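Local coordinates for protein ATP-dependent DNA helicase uvsW (Enterobacteria phage T4, PDB 1RIF) that couples ATP hydrolysis to 3'-5' translocation and unwinding of duplex DNA, drives branch migration of Holliday junctions, and serves recombination-dependent repair and stalled-fork processing in phage T4, at residues A[4-8]-A[83-87]; A[24-29]-A[67-71]; A[141-145]-A[230-234]; A[183-189]-A[202-208]. The protein carries 1 engineered substitution. All coordinates share one frame. Residue numbers count along the deposited sequence, not the author numbering.

Interaction 1 (A[4-8]-A[83-87])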
loop_
_atom_site.group_PDB
_atom_site.type_symbol
_atom_site.label_atom_id
_atom_site.label_comp_id
_atom_site.label_asym_id
_atom_site.label_seq_id
_atom_site.Cartn_x
_atom_site.Cartn_y
_atom_site.Cartn_z
ATOM N N LYS A 4 -14.298 -9.092 -18.202
ATOM C CA LYS A 4 -12.895 -9.438 -18.420
ATOM C C LYS A 4 -12.059 -8.397 -17.701
ATOM O O LYS A 4 -12.122 -7.213 -18.025
ATOM C CB LYS A 4 -12.543 -9.440 -19.915
ATOM C CG LYS A 4 -12.918 -10.722 -20.649
ATOM C CD LYS A 4 -12.375 -10.723 -22.070
ATOM C CE LYS A 4 -12.644 -12.050 -22.780
ATOM N NZ LYS A 4 -12.445 -11.960 -24.265
ATOM N N VAL A 5 -11.285 -8.832 -16.713
ATOM C CA VAL A 5 -10.447 -7.914 -15.954
ATOM C C VAL A 5 -8.987 -8.025 -16.397
ATOM O O VAL A 5 -8.331 -9.051 -16.202
ATOM C CB VAL A 5 -10.588 -8.185 -14.440
ATOM C CG1 VAL A 5 -9.775 -7.185 -13.649
ATOM C CG2 VAL A 5 -12.051 -8.089 -14.044
ATOM N N HIS A 6 -8.491 -6.956 -17.008
ATOM C CA HIS A 6 -7.128 -6.922 -17.513
ATOM C C HIS A 6 -6.154 -6.193 -16.615
ATOM O O HIS A 6 -6.509 -5.257 -15.903
ATOM C CB HIS A 6 -7.078 -6.260 -18.894
ATOM C CG HIS A 6 -7.890 -6.961 -19.934
ATOM N ND1 HIS A 6 -9.228 -6.697 -20.137
ATOM C CD2 HIS A 6 -7.560 -7.936 -20.814
ATOM C CE1 HIS A 6 -9.687 -7.481 -21.098
ATOM N NE2 HIS A 6 -8.694 -8.243 -21.525
ATOM N N PHE A 7 -4.908 -6.628 -16.671
ATOM C CA PHE A 7 -3.868 -6.000 -15.895
ATOM C C PHE A 7 -3.665 -4.603 -16.513
ATOM O O PHE A 7 -3.830 -4.422 -17.722
ATOM C CB PHE A 7 -2.587 -6.832 -15.998
ATOM C CG PHE A 7 -1.473 -6.345 -15.121
ATOM C CD1 PHE A 7 -1.341 -6.814 -13.815
ATOM C CD2 PHE A 7 -0.566 -5.397 -15.591
ATOM C CE1 PHE A 7 -0.325 -6.347 -12.993
ATOM C CE2 PHE A 7 0.453 -4.925 -14.774
ATOM C CZ PHE A 7 0.572 -5.403 -13.471
ATOM N N HIS A 8 -3.326 -3.627 -15.674
ATOM C CA HIS A 8 -3.085 -2.243 -16.083
ATOM C C HIS A 8 -2.240 -1.645 -14.950
ATOM O O HIS A 8 -2.769 -1.019 -14.037
ATOM C CB HIS A 8 -4.417 -1.488 -16.195
ATOM C CG HIS A 8 -4.264 -0.043 -16.552
ATOM N ND1 HIS A 8 -4.121 0.392 -17.852
ATOM C CD2 HIS A 8 -4.166 1.062 -15.775
ATOM C CE1 HIS A 8 -3.938 1.701 -17.858
ATOM N NE2 HIS A 8 -3.960 2.132 -16.611
ATOM N N PRO A 83 -4.561 -13.492 -15.532
ATOM C CA PRO A 83 -3.763 -14.253 -14.564
ATOM C C PRO A 83 -2.641 -13.449 -13.895
ATOM O O PRO A 83 -2.233 -13.756 -12.771
ATOM C CB PRO A 83 -3.243 -15.421 -15.396
ATOM C CG PRO A 83 -3.124 -14.820 -16.763
ATOM C CD PRO A 83 -4.414 -14.053 -16.885
ATOM N N GLN A 84 -2.152 -12.415 -14.574
ATOM C CA GLN A 84 -1.082 -11.602 -14.012
ATOM C C GLN A 84 -1.534 -10.887 -12.737
ATOM O O GLN A 84 -0.714 -10.548 -11.879
ATOM C CB GLN A 84 -0.607 -10.572 -15.029
ATOM C CG GLN A 84 0.719 -9.960 -14.657
ATOM C CD GLN A 84 1.094 -8.794 -15.543
ATOM O OE1 GLN A 84 0.662 -8.706 -16.693
ATOM N NE2 GLN A 84 1.920 -7.896 -15.015
ATOM N N ILE A 85 -2.843 -10.676 -12.620
ATOM C CA ILE A 85 -3.428 -9.997 -11.469
ATOM C C ILE A 85 -3.359 -10.804 -10.174
ATOM O O ILE A 85 -3.114 -10.253 -9.101
ATOM C CB ILE A 85 -4.907 -9.634 -11.749
ATOM C CG1 ILE A 85 -4.976 -8.585 -12.864
ATOM C CG2 ILE A 85 -5.587 -9.133 -10.467
ATOM C CD1 ILE A 85 -6.394 -8.239 -13.312
ATOM N N ASN A 86 -3.568 -12.111 -10.276
ATOM C CA ASN A 86 -3.554 -12.969 -9.096
ATOM C C ASN A 86 -2.174 -13.532 -8.784
ATOM O O ASN A 86 -2.032 -14.361 -7.892
ATOM C CB ASN A 86 -4.540 -14.125 -9.286
ATOM C CG ASN A 86 -5.933 -13.648 -9.660
ATOM O OD1 ASN A 86 -6.543 -12.860 -8.934
ATOM N ND2 ASN A 86 -6.442 -14.127 -10.793
ATOM N N GLU A 87 -1.169 -13.075 -9.517
ATOM C CA GLU A 87 0.197 -13.537 -9.339
ATOM C C GLU A 87 0.733 -13.311 -7.922
ATOM O O GLU A 87 0.572 -12.238 -7.340
ATOM C CB GLU A 87 1.083 -12.838 -10.352
ATOM C CG GLU A 87 2.499 -13.312 -10.365
ATOM C CD GLU A 87 3.331 -12.575 -11.388
ATOM O OE1 GLU A 87 3.073 -12.743 -12.604
ATOM O OE2 GLU A 87 4.237 -11.817 -10.966
#

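Interaction 2 (A[24-29]-A[67-71])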
loop_
_atom_site.group_PDB
_atom_site.type_symbol
_atom_site.label_atom_id
_atom_site.label_comp_id
_atom_site.label_asym_id
_atom_site.label_seq_id
_atom_site.Cartn_x
_atom_site.Cartn_y
_atom_site.Cartn_z
ATOM N N GLU A 24 -23.540 -0.609 -13.008
ATOM C CA GLU A 24 -23.821 -1.375 -11.804
ATOM C C GLU A 24 -22.535 -1.440 -10.997
ATOM O O GLU A 24 -22.539 -1.255 -9.783
ATOM C CB GLU A 24 -24.276 -2.776 -12.176
ATOM C CG GLU A 24 -25.507 -2.778 -13.058
ATOM C CD GLU A 24 -25.943 -4.176 -13.429
ATOM O OE1 GLU A 24 -25.114 -4.923 -13.995
ATOM O OE2 GLU A 24 -27.113 -4.528 -13.151
ATOM N N LEU A 25 -21.431 -1.694 -11.694
ATOM C CA LEU A 25 -20.113 -1.768 -11.067
ATOM C C LEU A 25 -19.690 -0.423 -10.490
ATOM O O LEU A 25 -19.036 -0.355 -9.446
ATOM C CB LEU A 25 -19.072 -2.211 -12.093
ATOM C CG LEU A 25 -18.975 -3.702 -12.412
ATOM C CD1 LEU A 25 -18.159 -3.896 -13.679
ATOM C CD2 LEU A 25 -18.341 -4.430 -11.240
ATOM N N ARG A 26 -20.064 0.644 -11.188
ATOM C CA ARG A 26 -19.729 2.005 -10.780
ATOM C C ARG A 26 -20.443 2.400 -9.498
ATOM O O ARG A 26 -19.909 3.163 -8.696
ATOM C CB ARG A 26 -20.077 2.981 -11.911
ATOM C CG ARG A 26 -19.822 4.435 -11.587
ATOM C CD ARG A 26 -20.072 5.324 -12.792
ATOM N NE ARG A 26 -19.995 6.733 -12.420
ATOM C CZ ARG A 26 -20.977 7.417 -11.835
ATOM N NH1 ARG A 26 -22.132 6.823 -11.558
ATOM N NH2 ARG A 26 -20.796 8.696 -11.509
ATOM N N ASP A 27 -21.656 1.886 -9.309
ATOM C CA ASP A 27 -22.427 2.173 -8.104
ATOM C C ASP A 27 -21.947 1.258 -6.989
ATOM O O ASP A 27 -21.888 1.654 -5.823
ATOM C CB ASP A 27 -23.928 1.949 -8.335
ATOM C CG ASP A 27 -24.530 2.967 -9.290
ATOM O OD1 ASP A 27 -23.937 4.061 -9.444
ATOM O OD2 ASP A 27 -25.602 2.683 -9.876
ATOM N N PHE A 28 -21.604 0.034 -7.366
ATOM C CA PHE A 28 -21.120 -0.969 -6.422
ATOM C C PHE A 28 -19.854 -0.461 -5.727
ATOM O O PHE A 28 -19.765 -0.471 -4.502
ATOM C CB PHE A 28 -20.832 -2.284 -7.169
ATOM C CG PHE A 28 -20.342 -3.404 -6.280
ATOM C CD1 PHE A 28 -21.184 -3.992 -5.343
ATOM C CD2 PHE A 28 -19.031 -3.865 -6.375
ATOM C CE1 PHE A 28 -20.730 -5.023 -4.512
ATOM C CE2 PHE A 28 -18.565 -4.898 -5.548
ATOM C CZ PHE A 28 -19.418 -5.475 -4.617
ATOM N N PHE A 29 -18.889 0.002 -6.514
ATOM C CA PHE A 29 -17.632 0.499 -5.970
ATOM C C PHE A 29 -17.636 1.994 -5.657
ATOM O O PHE A 29 -16.725 2.721 -6.035
ATOM C CB PHE A 29 -16.484 0.166 -6.924
ATOM C CG PHE A 29 -16.140 -1.294 -6.958
ATOM C CD1 PHE A 29 -16.452 -2.077 -8.072
ATOM C CD2 PHE A 29 -15.520 -1.899 -5.859
ATOM C CE1 PHE A 29 -16.149 -3.448 -8.088
ATOM C CE2 PHE A 29 -15.214 -3.265 -5.863
ATOM C CZ PHE A 29 -15.527 -4.042 -6.978
ATOM N N GLN A 67 -12.936 -8.111 -4.502
ATOM C CA GLN A 67 -14.320 -7.742 -4.211
ATOM C C GLN A 67 -15.255 -7.899 -5.407
ATOM O O GLN A 67 -16.469 -7.964 -5.237
ATOM C CB GLN A 67 -14.375 -6.289 -3.757
ATOM C CG GLN A 67 -13.453 -5.972 -2.613
ATOM C CD GLN A 67 -13.982 -6.478 -1.299
ATOM O OE1 GLN A 67 -14.200 -7.681 -1.123
ATOM N NE2 GLN A 67 -14.203 -5.561 -0.361
ATOM N N ILE A 68 -14.695 -7.944 -6.612
ATOM C CA ILE A 68 -15.514 -8.071 -7.806
ATOM C C ILE A 68 -16.269 -9.397 -7.811
ATOM O O ILE A 68 -17.316 -9.520 -8.449
ATOM C CB ILE A 68 -14.661 -7.953 -9.092
ATOM C CG1 ILE A 68 -13.969 -6.593 -9.139
ATOM C CG2 ILE A 68 -15.550 -8.071 -10.324
ATOM C CD1 ILE A 68 -13.001 -6.446 -10.295
ATOM N N LYS A 69 -15.746 -10.385 -7.092
ATOM C CA LYS A 69 -16.400 -11.687 -7.026
ATOM C C LYS A 69 -17.733 -11.564 -6.283
ATOM O O LYS A 69 -18.680 -12.286 -6.578
ATOM C CB LYS A 69 -15.493 -12.709 -6.333
ATOM C CG LYS A 69 -16.036 -14.133 -6.378
ATOM C CD LYS A 69 -16.182 -14.640 -7.814
ATOM C CE LYS A 69 -17.112 -15.848 -7.900
ATOM N NZ LYS A 69 -16.717 -16.928 -6.956
ATOM N N LYS A 70 -17.799 -10.645 -5.319
ATOM C CA LYS A 70 -19.027 -10.407 -4.558
ATOM C C LYS A 70 -20.067 -9.947 -5.571
ATOM O O LYS A 70 -21.202 -10.425 -5.599
ATOM C CB LYS A 70 -18.833 -9.279 -3.546
ATOM C CG LYS A 70 -17.521 -9.304 -2.782
ATOM C CD LYS A 70 -17.565 -10.235 -1.578
ATOM C CE LYS A 70 -16.302 -10.078 -0.726
ATOM N NZ LYS A 70 -16.394 -10.795 0.581
ATOM N N PHE A 71 -19.651 -8.996 -6.402
ATOM C CA PHE A 71 -20.488 -8.414 -7.443
ATOM C C PHE A 71 -21.042 -9.491 -8.372
ATOM O O PHE A 71 -22.242 -9.752 -8.385
ATOM C CB PHE A 71 -19.663 -7.410 -8.255
ATOM C CG PHE A 71 -20.432 -6.736 -9.350
ATOM C CD1 PHE A 71 -21.271 -5.663 -9.071
ATOM C CD2 PHE A 71 -20.331 -7.184 -10.665
ATOM C CE1 PHE A 71 -21.995 -5.048 -10.087
ATOM C CE2 PHE A 71 -21.052 -6.576 -11.683
ATOM C CZ PHE A 71 -21.885 -5.508 -11.395
#

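Interaction 3 (A[141-145]-A[230-234]). Engineered in segment 141-145: Arg141 (natural residue Lys). With AU (gold ion), chain D.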
loop_
_atom_site.group_PDB
_atom_site.type_symbol
_atom_site.label_atom_id
_atom_site.label_comp_id
_atom_site.label_asym_id
_atom_site.label_seq_id
_atom_site.Cartn_x
_atom_site.Cartn_y
_atom_site.Cartn_z
ATOM N N ARG A 141 6.297 -3.046 14.736
ATOM C CA ARG A 141 6.124 -2.947 13.296
ATOM C C ARG A 141 7.311 -2.452 12.519
ATOM O O ARG A 141 7.368 -2.675 11.324
ATOM C CB ARG A 141 4.946 -2.045 12.959
ATOM C CG ARG A 141 3.623 -2.465 13.545
ATOM C CD ARG A 141 2.641 -1.394 13.213
ATOM N NE ARG A 141 1.408 -1.502 13.965
ATOM C CZ ARG A 141 0.550 -0.499 14.085
ATOM N NH1 ARG A 141 0.819 0.666 13.501
ATOM N NH2 ARG A 141 -0.572 -0.660 14.777
ATOM N N SER A 142 8.246 -1.766 13.169
ATOM C CA SER A 142 9.408 -1.247 12.450
ATOM C C SER A 142 10.254 -2.380 11.898
ATOM O O SER A 142 10.837 -2.246 10.824
ATOM C CB SER A 142 10.266 -0.357 13.351
ATOM O OG SER A 142 10.806 -1.079 14.445
ATOM N N LEU A 143 10.313 -3.495 12.628
ATOM C CA LEU A 143 11.087 -4.655 12.190
ATOM C C LEU A 143 10.368 -5.343 11.036
ATOM O O LEU A 143 11.009 -5.861 10.121
ATOM C CB LEU A 143 11.292 -5.650 13.340
ATOM C CG LEU A 143 12.151 -6.893 13.027
ATOM C CD1 LEU A 143 13.530 -6.476 12.506
ATOM C CD2 LEU A 143 12.300 -7.738 14.278
ATOM N N ILE A 144 9.035 -5.351 11.084
ATOM C CA ILE A 144 8.244 -5.960 10.016
ATOM C C ILE A 144 8.488 -5.156 8.750
ATOM O O ILE A 144 8.715 -5.714 7.683
ATOM C CB ILE A 144 6.732 -5.944 10.346
ATOM C CG1 ILE A 144 6.449 -6.911 11.502
ATOM C CG2 ILE A 144 5.929 -6.309 9.101
ATOM C CD1 ILE A 144 4.974 -7.064 11.862
ATOM N N GLN A 145 8.449 -3.836 8.884
ATOM C CA GLN A 145 8.686 -2.942 7.760
ATOM C C GLN A 145 10.129 -3.056 7.245
ATOM O O GLN A 145 10.369 -3.044 6.037
ATOM C CB GLN A 145 8.358 -1.504 8.178
ATOM C CG GLN A 145 6.860 -1.243 8.251
ATOM C CD GLN A 145 6.518 0.098 8.873
ATOM O OE1 GLN A 145 6.610 0.265 10.086
ATOM N NE2 GLN A 145 6.132 1.061 8.045
ATOM N N MET A 230 4.979 1.406 1.876
ATOM C CA MET A 230 4.391 1.058 3.159
ATOM C C MET A 230 3.898 2.315 3.871
ATOM O O MET A 230 4.528 3.380 3.798
ATOM C CB MET A 230 5.430 0.391 4.065
ATOM C CG MET A 230 5.996 -0.917 3.581
ATOM S SD MET A 230 7.489 -1.285 4.527
ATOM C CE MET A 230 8.695 -1.423 3.236
ATOM N N ASN A 231 2.778 2.180 4.574
ATOM C CA ASN A 231 2.221 3.283 5.344
ATOM C C ASN A 231 1.877 2.759 6.740
ATOM O O ASN A 231 0.919 2.001 6.913
ATOM C CB ASN A 231 0.972 3.850 4.655
ATOM C CG ASN A 231 0.325 4.992 5.450
ATOM O OD1 ASN A 231 0.983 5.685 6.234
ATOM N ND2 ASN A 231 -0.962 5.200 5.228
ATOM N N ASP A 232 2.688 3.136 7.724
ATOM C CA ASP A 232 2.459 2.725 9.100
ATOM C C ASP A 232 1.361 3.637 9.653
ATOM O O ASP A 232 1.470 4.852 9.559
ATOM C CB ASP A 232 3.756 2.865 9.911
ATOM C CG ASP A 232 3.656 2.240 11.293
ATOM O OD1 ASP A 232 3.235 1.070 11.404
ATOM O OD2 ASP A 232 4.000 2.919 12.279
ATOM N N GLU A 233 0.317 3.033 10.223
ATOM C CA GLU A 233 -0.847 3.746 10.765
ATOM C C GLU A 233 -1.664 4.232 9.576
ATOM O O GLU A 233 -2.063 5.387 9.508
ATOM C CB GLU A 233 -0.428 4.951 11.614
ATOM C CG GLU A 233 0.354 4.608 12.844
ATOM C CD GLU A 233 -0.456 3.811 13.842
ATOM O OE1 GLU A 233 -0.945 2.718 13.488
ATOM O OE2 GLU A 233 -0.606 4.278 14.990
ATOM N N CYS A 234 -1.910 3.337 8.633
ATOM C CA CYS A 234 -2.653 3.701 7.434
ATOM C C CYS A 234 -4.079 4.159 7.707
ATOM O O CYS A 234 -4.722 4.727 6.828
ATOM C CB CYS A 234 -2.646 2.539 6.424
ATOM S SG CYS A 234 -2.981 0.872 7.086
HETATM AU AU AU D . -5.493 1.031 7.290
HETATM O O HOH W 1 -2.379 1.188 14.923
#

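Interaction 4 (A[183-189]-A[202-208])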
loop_
_atom_site.group_PDB
_atom_site.type_symbol
_atom_site.label_atom_id
_atom_site.label_comp_id
_atom_site.label_asym_id
_atom_site.label_seq_id
_atom_site.Cartn_x
_atom_site.Cartn_y
_atom_site.Cartn_z
ATOM N N PHE A 183 20.044 -1.880 7.157
ATOM C CA PHE A 183 20.303 -0.746 6.273
ATOM C C PHE A 183 21.315 0.202 6.903
ATOM O O PHE A 183 21.538 0.169 8.113
ATOM C CB PHE A 183 19.015 0.066 6.009
ATOM C CG PHE A 183 17.939 -0.693 5.292
ATOM C CD1 PHE A 183 17.098 -1.560 5.983
ATOM C CD2 PHE A 183 17.778 -0.556 3.913
ATOM C CE1 PHE A 183 16.109 -2.284 5.311
ATOM C CE2 PHE A 183 16.793 -1.274 3.232
ATOM C CZ PHE A 183 15.958 -2.141 3.939
ATOM N N SER A 184 21.913 1.051 6.072
ATOM C CA SER A 184 22.858 2.070 6.528
ATOM C C SER A 184 22.177 3.409 6.204
ATOM O O SER A 184 21.267 3.448 5.371
ATOM C CB SER A 184 24.182 1.962 5.774
ATOM O OG SER A 184 24.014 2.279 4.408
ATOM N N HIS A 185 22.594 4.498 6.850
ATOM C CA HIS A 185 21.958 5.794 6.586
ATOM C C HIS A 185 22.077 6.302 5.160
ATOM O O HIS A 185 21.139 6.918 4.639
ATOM C CB HIS A 185 22.464 6.860 7.556
ATOM C CG HIS A 185 21.680 6.911 8.830
ATOM N ND1 HIS A 185 22.188 6.482 10.039
ATOM C CD2 HIS A 185 20.396 7.271 9.066
ATOM C CE1 HIS A 185 21.250 6.576 10.964
ATOM N NE2 HIS A 185 20.153 7.051 10.400
ATOM N N ALA A 186 23.215 6.042 4.520
ATOM C CA ALA A 186 23.414 6.483 3.146
ATOM C C ALA A 186 22.357 5.859 2.230
ATOM O O ALA A 186 22.117 6.341 1.122
ATOM C CB ALA A 186 24.815 6.106 2.674
ATOM N N MET A 187 21.722 4.794 2.709
ATOM C CA MET A 187 20.687 4.080 1.957
ATOM C C MET A 187 19.254 4.594 2.222
ATOM O O MET A 187 18.298 4.168 1.569
ATOM C CB MET A 187 20.732 2.590 2.321
ATOM C CG MET A 187 22.068 1.897 2.095
ATOM S SD MET A 187 22.055 0.227 2.809
ATOM C CE MET A 187 21.016 -0.661 1.638
ATOM N N ILE A 188 19.103 5.504 3.178
ATOM C CA ILE A 188 17.779 6.007 3.525
ATOM C C ILE A 188 17.672 7.530 3.458
ATOM O O ILE A 188 18.313 8.250 4.228
ATOM C CB ILE A 188 17.397 5.527 4.934
ATOM C CG1 ILE A 188 17.494 3.999 4.994
ATOM C CG2 ILE A 188 15.999 6.016 5.298
ATOM C CD1 ILE A 188 17.425 3.426 6.395
ATOM N N LYS A 189 16.859 8.008 2.520
ATOM C CA LYS A 189 16.644 9.440 2.336
ATOM C C LYS A 189 15.367 9.880 3.039
ATOM O O LYS A 189 14.293 9.342 2.777
ATOM C CB LYS A 189 16.525 9.775 0.846
ATOM C CG LYS A 189 16.240 11.240 0.571
ATOM C CD LYS A 189 15.854 11.487 -0.873
ATOM C CE LYS A 189 15.596 12.975 -1.100
ATOM N NZ LYS A 189 14.817 13.253 -2.352
ATOM N N LYS A 202 20.577 12.880 -1.334
ATOM C CA LYS A 202 20.926 11.485 -1.594
ATOM C C LYS A 202 19.760 10.837 -2.339
ATOM O O LYS A 202 18.979 10.067 -1.784
ATOM C CB LYS A 202 21.205 10.743 -0.272
ATOM C CG LYS A 202 20.100 10.866 0.770
ATOM C CD LYS A 202 20.261 9.901 1.956
ATOM C CE LYS A 202 21.136 10.463 3.055
ATOM N NZ LYS A 202 20.752 9.886 4.377
ATOM N N ASN A 203 19.653 11.169 -3.617
ATOM C CA ASN A 203 18.590 10.659 -4.463
ATOM C C ASN A 203 18.891 9.281 -5.040
ATOM O O ASN A 203 18.139 8.769 -5.862
ATOM C CB ASN A 203 18.328 11.661 -5.584
ATOM C CG ASN A 203 17.857 13.004 -5.055
ATOM O OD1 ASN A 203 16.700 13.158 -4.673
ATOM N ND2 ASN A 203 18.760 13.980 -5.012
ATOM N N ASP A 204 19.999 8.688 -4.611
ATOM C CA ASP A 204 20.379 7.359 -5.072
ATOM C C ASP A 204 19.979 6.338 -4.014
ATOM O O ASP A 204 20.106 5.134 -4.221
ATOM C CB ASP A 204 21.891 7.290 -5.318
ATOM C CG ASP A 204 22.707 7.603 -4.072
ATOM O OD1 ASP A 204 22.393 8.602 -3.381
ATOM O OD2 ASP A 204 23.672 6.858 -3.793
ATOM N N ALA A 205 19.487 6.833 -2.880
ATOM C CA ALA A 205 19.069 5.972 -1.775
ATOM C C ALA A 205 17.829 5.177 -2.144
ATOM O O ALA A 205 16.835 5.743 -2.598
ATOM C CB ALA A 205 18.794 6.813 -0.530
ATOM N N PRO A 206 17.880 3.842 -1.970
ATOM C CA PRO A 206 16.750 2.951 -2.280
ATOM C C PRO A 206 15.521 3.151 -1.375
ATOM O O PRO A 206 14.392 2.905 -1.793
ATOM C CB PRO A 206 17.362 1.556 -2.134
ATOM C CG PRO A 206 18.420 1.767 -1.086
ATOM C CD PRO A 206 19.056 3.058 -1.551
ATOM N N VAL A 207 15.738 3.593 -0.138
ATOM C CA VAL A 207 14.631 3.821 0.784
ATOM C C VAL A 207 14.344 5.309 0.978
ATOM O O VAL A 207 15.251 6.095 1.280
ATOM C CB VAL A 207 14.894 3.211 2.187
ATOM C CG1 VAL A 207 13.663 3.403 3.064
ATOM C CG2 VAL A 207 15.235 1.734 2.070
ATOM N N VAL A 208 13.074 5.676 0.801
ATOM C CA VAL A 208 12.616 7.054 0.973
ATOM C C VAL A 208 11.540 7.088 2.068
ATOM O O VAL A 208 10.557 6.358 2.003
ATOM C CB VAL A 208 12.034 7.629 -0.341
ATOM C CG1 VAL A 208 11.589 9.061 -0.126
ATOM C CG2 VAL A 208 13.091 7.569 -1.451
#

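Interaction 1 (A[4-8]-A[83-87])
This is a strand-to-loop contact without hydrogen bonds, made mostly by side-chain packing, in the N-terminal domain of the helicase. Strand 3-8 is an inner strand of the small mixed sheet. Residues 83-87 belong to the loop that leaves the neighbouring edge strand 79-81, so the contact forms just beyond the end of the parallel pairing of 3-8 with 79-81. Ile85 reaches back toward the strand. Its CD1 lies 3.6 Å from Val5 CG1, and its CG1 packs at the edge of the Phe7 ring, 4.2 Å from Phe7 CD1. Gln84 covers one face of the same ring. Gln84 CG sits 4.3 Å from the Phe7 ring centroid in a CH-pi contact, and Gln84 NE2 is 3.2 Å from Phe7 CZ. Asp82, just ahead of the loop, accepts hydrogen bonds from the backbone N of both Phe7 and Gln84. Val13 and Phe62 add further apolar contacts to Ile85. The contact therefore rests on van der Waals and CH-pi packing, with Phe7 held between an aliphatic side chain at its edge and an amide side chain over its face.

Interaction 2 (A[24-29]-A[67-71])
Phe71 is the main bump here. It projects from helix 68-74 toward the last turn of helix 19-28, into a hollow lined by Glu24, Leu25 and Phe28. Leu25 closes the hollow over one face of the ring: Leu25 CD2 is 3.4 Å from the Phe71 ring centroid, nearly on the ring normal. Glu24 CB meets the ring edge, 3.7 Å from Phe71 CZ, while Glu24 OE1 is hydrogen-bonded to Tyr77 OH. Phe28 is a second bump, pointing the other way. Its ring lies against Phe71 at an oblique 58°, centroids 5.4 Å apart, and receives Phe71 CB over its face. The tip of Phe28 fits beside the backbone of Gln67, with Phe28 CE2 3.7 Å from Gln67 O, and beside Lys70 CB. Just past the helix end, Phe29 fills the space next to Ile68, with Phe29 CZ 3.7 Å from Ile68 CG1. Leu60 and Ile15 continue this apolar layer onto the sheet. The arrangement is an aromatic-rich helix-helix interface, packed against the mixed sheet of the alpha/beta N-terminal domain of UvsW.

Interaction 3 (A[141-145]-A[230-234])
An engineered arginine occupies the lysine position of the predicted ATP site and makes two salt bridges with the DEAH-type motif. Arg141 replaces the natural Lys of the Walker A motif (P-loop, motif I). Asp232 and Glu233 are the acidic pair of Walker B and open the DEAH box (motif II), here Asp-Glu-Cys-His. Walker A and Walker B lie side by side in P-loop NTPases, and the DEAH-type box is characteristic of superfamily 2 helicases. In this family the lysine contacts nucleotide phosphate and the acidic pair serves Mg2+ binding and hydrolysis. Here the guanidinium presents its edge to both acids. Arg141 NH2 also hydrogen-bonds to Leu135 O. Helix 141-145 runs antiparallel to strand 230-232, with axes 10.5 Å apart at 179°. One turn on, Gln145 packs over the strand: Gln145 CB is 3.8 Å from Met230 SD. Cys234 SG binds a gold ion at 2.5 Å. Arg141 NH1 donates to Asp232 OD1 at 3.2 Å and to Glu233 OE1 at 2.7 Å, while a water links Arg141 NH2 (2.6 Å) to Glu233 OE1 (2.5 Å).

Interaction 4 (A[183-189]-A[202-208])
Parallel strand pairing is the core of this contact. Ile188 pairs with Val207 and Lys189 with Val208. Two backbone hydrogen bonds fix the register: Val207 N to Met187 O at 3.1 Å and Lys189 N to Val207 O at 2.8 Å. CA-H...O contacts support them, from Ile188 CA to Val207 O and from Val208 CA to Lys189 O, both 3.4 Å. Two lysines supply the side-chain hydrogen bonds. Lys202 NZ reaches His185 O at 3.0 Å and Ile188 O at 2.9 Å, so it ties the 3-10 turn 185-187 to the strand that follows. Lys189 NZ reaches Asn203 OD1 at 3.0 Å, within the type I turn 202-205. Apolar contacts form a third group. Val207 CG2 lies 3.6 Å from Phe183 CE2, Ile188 CG1 lies 3.9 Å from Val207 CB, and Pro206 CG lies 4.2 Å from Met187 CB. The pair belongs to the parallel sheet of the ATP-binding helicase domain. Strand 188-190 is an outermost strand, and 207-210 lies between it and 159-163. Phe183 packs on Ala149 and Leu153 of helix 141-155, while Ile188 packs on Ala174 and Phe177 of helix 167-180.

The four contacts divide between two parts of the chain. Interactions 1 and 2 lie in the N-terminal domain, with centres about 17 Å apart. They touch where Val5 CG2 meets Ile68 CD1 at 4.2 Å, and interaction 2 is nested within the loop that interaction 1 closes. Interactions 3 and 4 lie in the ATP-binding domain and share its parallel sheet, with centres about 17 Å and nearest atoms about 6 Å apart. Interaction 3 holds part of the predicted ATP site, Arg141 and Ser142, and most of the DEAH box. Interaction 4 builds the sheet edge, where the side chain of Phe183 is about 10 Å from that of Ser142. The nearest atoms of interactions 2 and 3 remain about 15 Å apart.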